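Local coordinates for protein putative polyketide cyclase SMa1630 (Sinorhizobium meliloti 1021, PDB 4U13) that is of unproven function but probably belongs with the SnoaL-like polyketide cyclases of the NTF2 superfamily, at residues D8-Y13 against Y94-K99; P31-E36 against V46-W51; V62-E67 against R78-G83. One frame throughout, in Å; residues are numbered along the deposited sequence.

Contact 1 of 3, residues D8-Y13 against Y94-K99; sequences DIVNMY and YSFTIK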
loop_
_atom_site.group_PDB
_atom_site.type_symbol
_atom_site.label_atom_id
_atom_site.label_comp_id
_atom_site.label_asym_id
_atom_site.label_seq_id
_atom_site.Cartn_x
_atom_site.Cartn_y
_atom_site.Cartn_z
ATOM N N ASP A 8 -4.414 13.567 3.716
ATOM C CA ASP A 8 -3.879 13.146 2.421
ATOM C C ASP A 8 -2.354 13.030 2.412
ATOM O O ASP A 8 -1.801 12.129 1.808
ATOM C CB ASP A 8 -4.280 14.130 1.333
ATOM C CG ASP A 8 -5.710 13.976 0.930
ATOM O OD1 ASP A 8 -6.254 12.879 1.166
ATOM O OD2 ASP A 8 -6.288 14.939 0.381
ATOM N N ILE A 9 -1.688 13.979 3.051
ATOM C CA ILE A 9 -0.260 14.050 2.979
ATOM C C ILE A 9 0.449 12.891 3.723
ATOM O O ILE A 9 1.484 12.414 3.281
ATOM C CB ILE A 9 0.254 15.421 3.443
ATOM C CG1 ILE A 9 1.717 15.613 3.027
ATOM C CG2 ILE A 9 0.112 15.562 4.940
ATOM C CD1 ILE A 9 1.906 15.677 1.523
ATOM N N VAL A 10 -0.104 12.453 4.853
ATOM C CA VAL A 10 0.424 11.331 5.589
ATOM C C VAL A 10 0.244 10.086 4.727
ATOM O O VAL A 10 1.114 9.209 4.620
ATOM C CB VAL A 10 -0.312 11.171 6.907
ATOM C CG1 VAL A 10 0.040 9.847 7.557
ATOM C CG2 VAL A 10 0.035 12.328 7.829
ATOM N N ASN A 11 -0.892 9.990 4.099
ATOM C CA ASN A 11 -1.127 8.871 3.199
ATOM C C ASN A 11 -0.145 8.777 2.011
ATOM O O ASN A 11 0.225 7.679 1.555
ATOM C CB ASN A 11 -2.512 9.011 2.673
ATOM C CG ASN A 11 -3.158 7.705 2.478
ATOM O OD1 ASN A 11 -3.878 7.248 3.368
ATOM N ND2 ASN A 11 -2.909 7.075 1.320
HETATM N N MSE A 12 0.262 9.939 1.517
HETATM C CA MSE A 12 1.252 10.023 0.458
HETATM C C MSE A 12 2.609 9.528 0.930
HETATM O O MSE A 12 3.290 8.831 0.194
HETATM C CB MSE A 12 1.300 11.480 0.014
HETATM C CG MSE A 12 2.137 11.705 -1.257
HETATM SE SE MSE A 12 2.244 13.664 -1.742
HETATM C CE MSE A 12 0.271 13.996 -1.850
ATOM N N TYR A 13 3.003 9.890 2.152
ATOM C CA TYR A 13 4.190 9.352 2.767
ATOM C C TYR A 13 4.227 7.823 2.713
ATOM O O TYR A 13 5.161 7.243 2.161
ATOM C CB TYR A 13 4.358 9.854 4.207
ATOM C CG TYR A 13 5.572 9.248 4.825
ATOM C CD1 TYR A 13 6.818 9.811 4.643
ATOM C CD2 TYR A 13 5.489 8.033 5.458
ATOM C CE1 TYR A 13 7.949 9.202 5.135
ATOM C CE2 TYR A 13 6.609 7.388 5.948
ATOM C CZ TYR A 13 7.834 7.983 5.783
ATOM O OH TYR A 13 8.968 7.346 6.285
ATOM N N TYR A 94 4.530 6.868 14.481
ATOM C CA TYR A 94 4.978 7.942 13.597
ATOM C C TYR A 94 4.203 9.242 13.908
ATOM O O TYR A 94 3.000 9.314 13.645
ATOM C CB TYR A 94 4.715 7.537 12.136
ATOM C CG TYR A 94 5.687 6.535 11.497
ATOM C CD1 TYR A 94 5.934 5.267 12.073
ATOM C CD2 TYR A 94 6.336 6.848 10.301
ATOM C CE1 TYR A 94 6.809 4.351 11.485
ATOM C CE2 TYR A 94 7.206 5.945 9.691
ATOM C CZ TYR A 94 7.441 4.692 10.279
ATOM O OH TYR A 94 8.290 3.805 9.654
ATOM N N SER A 95 4.884 10.248 14.448
ATOM C CA SER A 95 4.244 11.541 14.728
ATOM C C SER A 95 4.584 12.552 13.693
ATOM O O SER A 95 5.694 13.002 13.611
ATOM C CB SER A 95 4.671 12.105 16.094
ATOM O OG SER A 95 4.304 11.197 17.110
ATOM N N PHE A 96 3.601 12.942 12.931
ATOM C CA PHE A 96 3.816 13.845 11.815
ATOM C C PHE A 96 3.318 15.236 12.184
ATOM O O PHE A 96 2.218 15.374 12.715
ATOM C CB PHE A 96 2.961 13.419 10.631
ATOM C CG PHE A 96 3.368 12.122 9.963
ATOM C CD1 PHE A 96 2.897 10.881 10.455
ATOM C CD2 PHE A 96 4.105 12.127 8.769
ATOM C CE1 PHE A 96 3.221 9.686 9.804
ATOM C CE2 PHE A 96 4.398 10.950 8.100
ATOM C CZ PHE A 96 3.970 9.727 8.627
ATOM N N THR A 97 4.091 16.259 11.854
ATOM C CA THR A 97 3.639 17.636 11.936
ATOM C C THR A 97 3.543 18.185 10.542
ATOM O O THR A 97 4.495 18.133 9.765
ATOM C CB THR A 97 4.590 18.504 12.764
ATOM O OG1 THR A 97 4.822 17.844 14.019
ATOM C CG2 THR A 97 3.997 19.862 13.020
ATOM N N ILE A 98 2.387 18.766 10.290
ATOM C CA ILE A 98 1.939 19.218 8.996
ATOM C C ILE A 98 1.870 20.746 9.021
ATOM O O ILE A 98 1.109 21.290 9.794
ATOM C CB ILE A 98 0.488 18.740 8.741
ATOM C CG1 ILE A 98 0.331 17.241 9.019
ATOM C CG2 ILE A 98 0.055 19.053 7.324
ATOM C CD1 ILE A 98 1.215 16.376 8.151
ATOM N N LYS A 99 2.669 21.426 8.206
ATOM C CA LYS A 99 2.558 22.867 8.035
ATOM C C LYS A 99 2.366 23.075 6.558
ATOM O O LYS A 99 3.261 22.761 5.772
ATOM C CB LYS A 99 3.815 23.595 8.529
HETATM O O HOH W 1 8.833 4.605 6.929
#
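The phenyl ring of F96 has V10 over one face and Y13 at its edge. V10 CG1 sits 4.2 Å from the F96 ring centroid and 21° off the normal, a CH-pi contact displaced toward the rim, while V10 CG2 touches the root of the ring at F96 CG (4.0 Å). The edge of F96 turns toward the face of Y13 in a T-shaped pair, with ring centroids 5.5 Å apart and planes at 70°; F96 CE2 comes within 3.9 Å of Y13 CG. Because Y13 CG is anti to the backbone N (chi1 178°), the phenol reaches out from the helix past F96 to the end of Y94. There it crosses Y94 at about a right angle, with Y13 CE2 and Y94 CE2 4.1 Å apart. One water joins the two hydroxyls, 2.8 Å from Y13 OH and 2.9 Å from Y94 OH, joining the tips of two side chains that make no direct hydrogen bond. At the other end I9 and I98 slide past each other, and I9 CG2 lies tight against I98 CD1 at 3.5 Å. No direct hydrogen bond crosses the interface. F14 meets the ring of Y94, and I103 and L106 of strand 102-108 touch F96, extending the apolar layer. Such packing of the N-terminal helix 8-19 on the curved mixed sheet is characteristic of the NTF2-like alpha+beta fold.

Contact 2 of 3, residues P31-E36 against V46-W51; sequences PDAVVE and VAILRW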
loop_
_atom_site.group_PDB
_atom_site.type_symbol
_atom_site.label_atom_id
_atom_site.label_comp_id
_atom_site.label_asym_id
_atom_site.label_seq_id
_atom_site.Cartn_x
_atom_site.Cartn_y
_atom_site.Cartn_z
ATOM N N PRO A 31 10.784 21.992 2.674
ATOM C CA PRO A 31 12.244 22.088 2.463
ATOM C C PRO A 31 13.065 22.095 3.785
ATOM O O PRO A 31 14.190 21.538 3.845
ATOM C CB PRO A 31 12.395 23.419 1.712
ATOM C CG PRO A 31 11.036 23.734 1.162
ATOM C CD PRO A 31 10.064 23.161 2.139
ATOM N N ASP A 32 12.475 22.711 4.818
ATOM C CA ASP A 32 13.077 22.867 6.132
ATOM C C ASP A 32 12.759 21.691 7.097
ATOM O O ASP A 32 12.965 21.798 8.304
ATOM C CB ASP A 32 12.556 24.177 6.735
ATOM N N ALA A 33 12.322 20.545 6.580
ATOM C CA ALA A 33 11.704 19.514 7.430
ATOM C C ALA A 33 12.732 18.727 8.231
ATOM O O ALA A 33 13.901 18.664 7.870
ATOM C CB ALA A 33 10.905 18.549 6.590
ATOM N N VAL A 34 12.271 18.118 9.321
ATOM C CA VAL A 34 13.095 17.262 10.158
ATOM C C VAL A 34 12.450 15.896 10.367
ATOM O O VAL A 34 11.261 15.796 10.599
ATOM C CB VAL A 34 13.257 17.830 11.576
ATOM C CG1 VAL A 34 14.117 16.894 12.437
ATOM C CG2 VAL A 34 13.873 19.200 11.521
ATOM N N VAL A 35 13.291 14.873 10.322
ATOM C CA VAL A 35 12.976 13.532 10.712
ATOM C C VAL A 35 13.927 13.149 11.843
ATOM O O VAL A 35 15.171 13.281 11.682
ATOM C CB VAL A 35 13.216 12.560 9.561
ATOM C CG1 VAL A 35 13.154 11.118 10.047
ATOM C CG2 VAL A 35 12.211 12.811 8.454
ATOM N N GLU A 36 13.336 12.698 12.968
ATOM C CA GLU A 36 14.055 12.040 14.047
ATOM C C GLU A 36 13.732 10.552 14.100
ATOM O O GLU A 36 12.588 10.181 14.239
ATOM C CB GLU A 36 13.699 12.704 15.360
ATOM C CG GLU A 36 13.752 14.219 15.268
ATOM N N VAL A 46 17.572 16.796 1.703
ATOM C CA VAL A 46 18.665 15.944 1.247
ATOM C C VAL A 46 18.978 14.823 2.252
ATOM O O VAL A 46 19.085 13.623 1.883
ATOM C CB VAL A 46 19.958 16.733 0.965
ATOM C CG1 VAL A 46 21.025 15.778 0.401
ATOM C CG2 VAL A 46 19.705 17.892 -0.021
ATOM N N ALA A 47 19.150 15.218 3.514
ATOM C CA ALA A 47 19.398 14.261 4.606
ATOM C C ALA A 47 18.226 13.267 4.732
ATOM O O ALA A 47 18.416 12.097 5.052
ATOM C CB ALA A 47 19.599 14.993 5.937
ATOM N N ILE A 48 17.008 13.747 4.538
ATOM C CA ILE A 48 15.904 12.862 4.685
ATOM C C ILE A 48 15.958 11.748 3.617
ATOM O O ILE A 48 15.730 10.538 3.911
ATOM C CB ILE A 48 14.598 13.652 4.667
ATOM C CG1 ILE A 48 14.455 14.484 5.951
ATOM C CG2 ILE A 48 13.417 12.719 4.595
ATOM C CD1 ILE A 48 13.330 15.495 5.906
ATOM N N LEU A 49 16.242 12.133 2.378
ATOM C CA LEU A 49 16.362 11.132 1.326
ATOM C C LEU A 49 17.473 10.143 1.618
ATOM O O LEU A 49 17.368 8.947 1.295
ATOM C CB LEU A 49 16.593 11.778 -0.036
ATOM C CG LEU A 49 15.378 12.223 -0.838
ATOM C CD1 LEU A 49 15.838 12.998 -2.053
ATOM C CD2 LEU A 49 14.548 11.025 -1.290
ATOM N N ARG A 50 18.574 10.641 2.174
ATOM C CA ARG A 50 19.721 9.765 2.479
ATOM C C ARG A 50 19.292 8.759 3.497
ATOM O O ARG A 50 19.573 7.580 3.377
ATOM C CB ARG A 50 20.939 10.551 2.988
ATOM C CG ARG A 50 21.644 11.339 1.867
ATOM C CD ARG A 50 23.057 11.817 2.204
ATOM N NE ARG A 50 23.178 12.451 3.508
ATOM C CZ ARG A 50 24.330 12.733 4.107
ATOM N NH1 ARG A 50 24.307 13.302 5.317
ATOM N NH2 ARG A 50 25.497 12.448 3.515
ATOM N N TRP A 51 18.561 9.253 4.475
ATOM C CA TRP A 51 18.118 8.457 5.547
ATOM C C TRP A 51 17.176 7.347 5.059
ATOM O O TRP A 51 17.316 6.181 5.507
ATOM C CB TRP A 51 17.403 9.339 6.531
ATOM C CG TRP A 51 16.471 8.575 7.453
ATOM C CD1 TRP A 51 16.822 7.814 8.532
ATOM C CD2 TRP A 51 15.057 8.534 7.369
ATOM N NE1 TRP A 51 15.689 7.282 9.127
ATOM C CE2 TRP A 51 14.591 7.709 8.434
ATOM C CE3 TRP A 51 14.124 9.093 6.490
ATOM C CZ2 TRP A 51 13.228 7.470 8.660
ATOM C CZ3 TRP A 51 12.754 8.814 6.687
ATOM C CH2 TRP A 51 12.326 8.020 7.765
#
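Helix 44-59 packs here on strand 33-37 of the mixed sheet, a helix-on-sheet layer of the NTF2-like fold reached through the short strand 40-43 that pairs with 33-37. The helix segment and strand run in roughly the same direction, their axes 33° apart and 8.7 Å distant at closest approach. V35 carries the contact with both its methyls. V35 CG1, anti to the backbone N, stands over one face of the indole, whereas V35 CG2 meets I48 CG1 at 3.8 Å. I48 crosses V35 obliquely and extends its CD1 to A33, where it touches CB at 4.0 Å and lies 3.8 Å from A33 O. W51, with CG anti to the backbone N (chi1 159°), lays its indole against the strand one turn further along the helix. Its NE1 is hydrogen-bonded to D37 OD2, which would fix the rotation of the ring, and H42 and I108 also touch it. An alanine here removes the flat surface under V35 and the N-H bonded to D37, and would probably loosen the packing of helix 44-59 on strand 33-37. F29 adds to the apolar filling by touching V35 and I48. The methyl on the indole is close to centred: V35 CG1 lies 3.8 Å from the centroid of the six-membered ring of W51, only 7° off its normal.

Contact 3 of 3, residues V62-E67 against R78-G83; sequences VAEPLE and RAKVSG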
loop_
_atom_site.group_PDB
_atom_site.type_symbol
_atom_site.label_atom_id
_atom_site.label_comp_id
_atom_site.label_asym_id
_atom_site.label_seq_id
_atom_site.Cartn_x
_atom_site.Cartn_y
_atom_site.Cartn_z
ATOM N N VAL A 62 8.762 -3.117 5.416
ATOM C CA VAL A 62 7.425 -2.685 5.135
ATOM C C VAL A 62 6.863 -1.973 6.428
ATOM O O VAL A 62 6.864 -2.562 7.493
ATOM C CB VAL A 62 6.611 -3.956 4.730
ATOM C CG1 VAL A 62 5.092 -3.791 4.861
ATOM C CG2 VAL A 62 6.965 -4.413 3.310
ATOM N N ALA A 63 6.404 -0.716 6.320
ATOM C CA ALA A 63 5.632 -0.013 7.346
ATOM C C ALA A 63 4.162 -0.010 6.994
ATOM O O ALA A 63 3.770 0.529 5.992
ATOM C CB ALA A 63 6.096 1.416 7.496
ATOM N N GLU A 64 3.324 -0.596 7.840
ATOM C CA GLU A 64 1.918 -0.743 7.537
ATOM C C GLU A 64 1.101 0.033 8.590
ATOM O O GLU A 64 1.053 -0.397 9.725
ATOM C CB GLU A 64 1.585 -2.238 7.530
ATOM C CG GLU A 64 0.101 -2.561 7.648
ATOM C CD GLU A 64 -0.185 -4.052 7.785
ATOM O OE1 GLU A 64 0.684 -4.842 8.280
ATOM O OE2 GLU A 64 -1.329 -4.424 7.439
ATOM N N PRO A 65 0.483 1.180 8.228
ATOM C CA PRO A 65 -0.321 1.877 9.226
ATOM C C PRO A 65 -1.460 0.999 9.781
ATOM O O PRO A 65 -2.112 0.285 9.018
ATOM C CB PRO A 65 -0.894 3.054 8.466
ATOM C CG PRO A 65 -0.055 3.177 7.236
ATOM C CD PRO A 65 0.412 1.824 6.907
ATOM N N LEU A 66 -1.634 1.013 11.109
ATOM C CA LEU A 66 -2.647 0.213 11.786
ATOM C C LEU A 66 -3.767 1.045 12.414
ATOM O O LEU A 66 -4.860 0.561 12.548
ATOM C CB LEU A 66 -2.017 -0.582 12.927
ATOM C CG LEU A 66 -0.956 -1.610 12.546
ATOM C CD1 LEU A 66 -0.471 -2.329 13.807
ATOM C CD2 LEU A 66 -1.501 -2.581 11.498
ATOM N N GLU A 67 -3.438 2.216 12.940
ATOM C CA GLU A 67 -4.429 3.110 13.479
ATOM C C GLU A 67 -3.879 4.477 13.554
ATOM O O GLU A 67 -2.675 4.672 13.360
ATOM C CB GLU A 67 -4.979 2.683 14.850
ATOM C CG GLU A 67 -4.037 2.099 15.841
ATOM C CD GLU A 67 -4.804 1.700 17.096
ATOM O OE1 GLU A 67 -5.247 2.621 17.812
ATOM O OE2 GLU A 67 -4.974 0.488 17.372
ATOM N N ARG A 78 0.236 4.626 14.401
ATOM C CA ARG A 78 0.886 3.411 14.819
ATOM C C ARG A 78 1.107 2.578 13.562
ATOM O O ARG A 78 0.132 2.311 12.788
ATOM C CB ARG A 78 0.057 2.628 15.824
ATOM C CG ARG A 78 0.047 3.267 17.200
ATOM C CD ARG A 78 -0.897 2.502 18.132
ATOM N NE ARG A 78 -0.484 1.084 18.304
ATOM C CZ ARG A 78 0.333 0.635 19.273
ATOM N NH1 ARG A 78 0.855 1.497 20.140
ATOM N NH2 ARG A 78 0.640 -0.667 19.352
ATOM N N ALA A 79 2.357 2.141 13.351
ATOM C CA ALA A 79 2.619 1.342 12.183
ATOM C C ALA A 79 3.411 0.082 12.488
ATOM O O ALA A 79 4.341 0.083 13.300
ATOM C CB ALA A 79 3.284 2.197 11.109
ATOM N N LYS A 80 3.006 -1.022 11.877
ATOM C CA LYS A 80 3.716 -2.265 12.079
ATOM C C LYS A 80 4.855 -2.229 11.093
ATOM O O LYS A 80 4.673 -2.021 9.908
ATOM C CB LYS A 80 2.847 -3.483 11.870
ATOM C CG LYS A 80 3.550 -4.746 12.364
ATOM C CD LYS A 80 2.754 -6.021 12.067
ATOM C CE LYS A 80 2.891 -6.429 10.612
ATOM N NZ LYS A 80 1.704 -7.205 10.154
ATOM N N VAL A 81 6.050 -2.359 11.613
ATOM C CA VAL A 81 7.254 -2.373 10.784
ATOM C C VAL A 81 7.828 -3.780 10.762
ATOM O O VAL A 81 8.045 -4.389 11.788
ATOM C CB VAL A 81 8.290 -1.381 11.314
ATOM C CG1 VAL A 81 9.486 -1.391 10.436
ATOM C CG2 VAL A 81 7.631 -0.015 11.365
ATOM N N SER A 82 8.132 -4.260 9.580
ATOM C CA SER A 82 8.443 -5.639 9.392
ATOM C C SER A 82 9.650 -5.665 8.473
ATOM O O SER A 82 9.683 -4.921 7.494
ATOM C CB SER A 82 7.216 -6.249 8.696
ATOM O OG SER A 82 7.262 -7.649 8.721
ATOM N N GLY A 83 10.624 -6.534 8.736
ATOM C CA GLY A 83 11.767 -6.689 7.791
ATOM C C GLY A 83 12.965 -7.461 8.318
ATOM O O GLY A 83 12.866 -8.170 9.323
#
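K80 leaves its strand on the same face of the hairpin as E64, and its side chain meets L66 near its root and E64 at its end. K80 CB rests against L66 CD1 at 4.0 Å. CG is anti to the backbone N, and the chain stays extended until it bends at chi3 (77°), which brings K80 CE to 3.6 Å from E64 OE1. At the tip, K80 NZ makes a salt bridge of 3.2 Å to E64 OE1, met nearly along the C-O axis; E64 lies alongside, pointing the same way. NZ is gripped a second time by Q2 OE1 of the second subunit, and the other carboxylate oxygen, E64 OE2, takes S3 N of that subunit, so the ion pair is part of the subunit interface.

Beneath these side chains runs an antiparallel ladder. V62 with S82 and E64 with K80 are hydrogen-bonded pairs, the first opened by V62 N to S82 O at 2.9 Å. A63 with V81 and P65 with A79 are non-hydrogen-bonded pairs. Past P65 the register slips by one in a classic beta bulge, L66 and E67 both facing R78. L66 N gives R78 O a short, straight bond (2.8 Å, 168°), and R78 N reaches E67 O at 3.1 Å from above the carbonyl plane. The side chains of E67 and R78 run side by side, E67 CG 3.9 Å from R78 CD, without contact between their charged atoms.

Strand 62-71 is the outermost strand of the sheet within this chain, and strand 74-82 joins it to strand 90-99 through backbone bonds of A79 with L92 and V81 with V90. On the face bearing A63 and P65, helix 8-19 packs through D17 and F14, while the E64-K80 face meets the second subunit.

How the contacts relate
All three contacts involve one mixed sheet. Contact 1 brings together the N-terminal helix and the late strand 90-99, so the chain between its segments includes contacts 2 and 3, which follow one another in that order. The centre of contact 1 is about 14 Å from that of contact 2 and about 15 Å from that of contact 3, and it touches both: Y13 OH lies 3.7 Å from W51 CH2, and Y94 OH 3.9 Å from A63 CB. Contacts 2 and 3, about 20 Å apart between centres, lie on opposite sides of the chain's centre. Y13 and Y94 of contact 1 thus lie between helix 44-59, through W51, and the outer hairpin, through A63, whose far face meets the second subunit.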